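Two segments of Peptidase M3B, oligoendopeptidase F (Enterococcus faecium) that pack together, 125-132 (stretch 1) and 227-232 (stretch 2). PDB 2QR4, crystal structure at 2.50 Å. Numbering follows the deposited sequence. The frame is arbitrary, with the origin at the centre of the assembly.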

# COMPACT_ATOMS: atom_id res chain seq x y z
N ASP A 125 -29.45 14.09 -4.39
CA ASP A 125 -28.91 14.33 -5.72
C ASP A 125 -27.87 13.28 -6.10
O ASP A 125 -27.36 13.27 -7.21
CB ASP A 125 -28.24 15.71 -5.79
CG ASP A 125 -29.24 16.85 -5.81
OD1 ASP A 125 -28.82 17.98 -5.51
OD2 ASP A 125 -30.43 16.62 -6.13
N ASN A 126 -27.54 12.41 -5.16
CA ASN A 126 -26.44 11.48 -5.33
C ASN A 126 -26.98 10.06 -5.26
O ASN A 126 -26.24 9.09 -5.08
CB ASN A 126 -25.43 11.71 -4.21
CG ASN A 126 -24.02 11.50 -4.65
OD1 ASN A 126 -23.18 11.05 -3.87
ND2 ASN A 126 -23.73 11.82 -5.91
N ARG A 127 -28.29 9.96 -5.41
CA ARG A 127 -29.03 8.71 -5.38
C ARG A 127 -28.35 7.61 -6.18
O ARG A 127 -28.28 6.46 -5.73
CB ARG A 127 -30.43 8.98 -5.96
CG ARG A 127 -31.47 7.94 -5.64
CD ARG A 127 -32.86 8.41 -6.07
NE ARG A 127 -33.59 9.16 -5.04
CZ ARG A 127 -34.07 8.64 -3.91
NH1 ARG A 127 -33.85 7.36 -3.62
NH2 ARG A 127 -34.74 9.38 -3.06
N ALA A 128 -27.84 7.97 -7.36
CA ALA A 128 -27.24 6.99 -8.26
C ALA A 128 -25.87 6.48 -7.81
O ALA A 128 -25.36 5.52 -8.35
CB ALA A 128 -27.13 7.57 -9.67
N HIS A 129 -25.27 7.13 -6.82
CA HIS A 129 -23.92 6.79 -6.45
C HIS A 129 -23.82 6.33 -5.02
O HIS A 129 -22.74 6.00 -4.55
CB HIS A 129 -22.97 7.97 -6.71
CG HIS A 129 -23.10 8.52 -8.09
ND1 HIS A 129 -22.60 7.87 -9.20
CD2 HIS A 129 -23.67 9.66 -8.55
CE1 HIS A 129 -22.86 8.58 -10.29
NE2 HIS A 129 -23.51 9.67 -9.92
N VAL A 130 -24.96 6.31 -4.33
CA VAL A 130 -25.02 5.70 -3.02
C VAL A 130 -25.48 4.26 -3.16
O VAL A 130 -26.35 3.96 -3.97
CB VAL A 130 -25.96 6.46 -2.07
CG1 VAL A 130 -26.03 5.76 -0.73
CG2 VAL A 130 -25.49 7.89 -1.91
N LEU A 131 -24.89 3.36 -2.38
CA LEU A 131 -25.10 1.93 -2.57
C LEU A 131 -26.02 1.40 -1.47
O LEU A 131 -26.68 2.17 -0.79
CB LEU A 131 -23.75 1.19 -2.60
CG LEU A 131 -22.85 1.59 -3.78
CD1 LEU A 131 -21.50 0.92 -3.71
CD2 LEU A 131 -23.50 1.28 -5.12
N SER A 132 -26.09 0.08 -1.31
CA SER A 132 -26.91 -0.48 -0.25
C SER A 132 -26.15 -0.40 1.07
O SER A 132 -24.94 -0.14 1.08
CB SER A 132 -27.28 -1.92 -0.57
OG SER A 132 -26.13 -2.74 -0.57
N LYS A 227 -16.00 3.05 -10.25
CA LYS A 227 -16.74 2.01 -10.97
C LYS A 227 -17.91 1.49 -10.14
O LYS A 227 -19.05 1.44 -10.62
CB LYS A 227 -15.82 0.85 -11.35
CG LYS A 227 -16.49 -0.21 -12.21
CD LYS A 227 -15.46 -1.11 -12.88
CE LYS A 227 -16.10 -2.04 -13.91
NZ LYS A 227 -16.71 -3.26 -13.30
N VAL A 228 -17.65 1.10 -8.90
CA VAL A 228 -18.73 0.47 -8.14
C VAL A 228 -19.81 1.45 -7.71
O VAL A 228 -20.91 1.04 -7.36
CB VAL A 228 -18.21 -0.38 -6.95
CG1 VAL A 228 -17.18 -1.38 -7.45
CG2 VAL A 228 -17.62 0.51 -5.84
N ARG A 229 -19.49 2.75 -7.76
CA ARG A 229 -20.48 3.80 -7.46
C ARG A 229 -21.18 4.34 -8.70
O ARG A 229 -21.93 5.32 -8.61
CB ARG A 229 -19.84 4.95 -6.69
CG ARG A 229 -19.46 4.58 -5.26
CD ARG A 229 -19.13 5.82 -4.45
NE ARG A 229 -18.71 5.45 -3.10
CZ ARG A 229 -19.54 5.16 -2.11
NH1 ARG A 229 -19.06 4.82 -0.93
NH2 ARG A 229 -20.86 5.18 -2.31
N ASN A 230 -20.93 3.72 -9.86
CA ASN A 230 -21.59 4.11 -11.12
C ASN A 230 -21.23 5.51 -11.63
O ASN A 230 -22.04 6.20 -12.24
CB ASN A 230 -23.11 3.95 -10.99
CG ASN A 230 -23.50 2.67 -10.27
OD1 ASN A 230 -23.33 1.57 -10.80
ND2 ASN A 230 -24.02 2.81 -9.05
N TYR A 231 -20.01 5.94 -11.36
CA TYR A 231 -19.51 7.12 -12.02
C TYR A 231 -18.90 6.69 -13.34
O TYR A 231 -18.50 5.53 -13.50
CB TYR A 231 -18.46 7.82 -11.14
CG TYR A 231 -19.03 8.50 -9.91
CD1 TYR A 231 -19.74 9.71 -10.01
CD2 TYR A 231 -18.87 7.95 -8.65
CE1 TYR A 231 -20.26 10.34 -8.88
CE2 TYR A 231 -19.38 8.57 -7.51
CZ TYR A 231 -20.06 9.76 -7.62
OH TYR A 231 -20.55 10.36 -6.49
N SER A 232 -18.85 7.60 -14.31
CA SER A 232 -18.30 7.27 -15.61
C SER A 232 -16.76 7.30 -15.58
O SER A 232 -16.12 6.81 -16.51
CB SER A 232 -18.88 8.20 -16.68
OG SER A 232 -18.38 9.51 -16.51
O HOH W 1 -21.50 12.55 -6.65

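Segments that do not run as strands cannot pair through a repeating ladder of backbone hydrogen bonds, and a common solution is to let side chains reach across to the partner's backbone carbonyls. The contact between residues 125-132 and 227-232 of this oligoendopeptidase F illustrates the principle well. All three of its direct hydrogen bonds run from a side-chain nitrogen to a main-chain oxygen.

The shortest joins His129 ND1 to Arg229 O, at 2.7 Å. Because ND1 is the donor, it carries a proton in this arrangement, and the carbonyl lies near the plane of the imidazole, where an N-H group can address it. The same oxygen also receives a CA-H...O contact, with His129 CA 3.3 Å from Arg229 O. Arg229 answers in kind: its NH2 donates to His129 O at 3.0 Å, with the acceptor at the edge of the guanidinium, near its plane. Each of these two residues thus gives a side-chain proton to the other's carbonyl, a reciprocal clasp at the point where the two backbones come nearest, with the CA atoms of His129 and Arg229 4.7 Å apart. Arg229 is the first residue to leave helical geometry after the helix that includes Lys227 and Val228. The third bond, from Asn230 ND2 to Ala128 O at 3.1 Å, extends the pattern to the neighbouring residues. It also places an amide donor beside a pair of acceptors that have no bond between them, Ala128 O and Arg229 O, 3.4 Å apart.

Stacking reinforces the clasp. The rings of His129 and Tyr231 form an offset stack, their planes only 2° from parallel and their centroids 3.6 Å apart, with His129 CG 3.3 Å from Tyr231 CZ. The imidazole therefore uses its edge for hydrogen bonding while one face is covered by the phenol, two roles that do not compete. His129 accordingly has the largest area covered by the opposing stretch, 107 Å².

Beyond the stack, a water extends the polar network: it accepts from Asn126 ND2 at 2.5 Å and hydrogen-bonds Tyr231 OH at 2.4 Å, both notably short distances. Beside the clasp, Leu131 adds packing, part of it apolar. The CA-to-CB bond of Leu131 points toward the other stretch, and its CD1 approaches Val228 CG2 at 4.4 Å, while its CD2 lies 3.4 Å from Val228 O. With 397 Å² buried in total, this modest interface combines matched polar partners with close ring stacking.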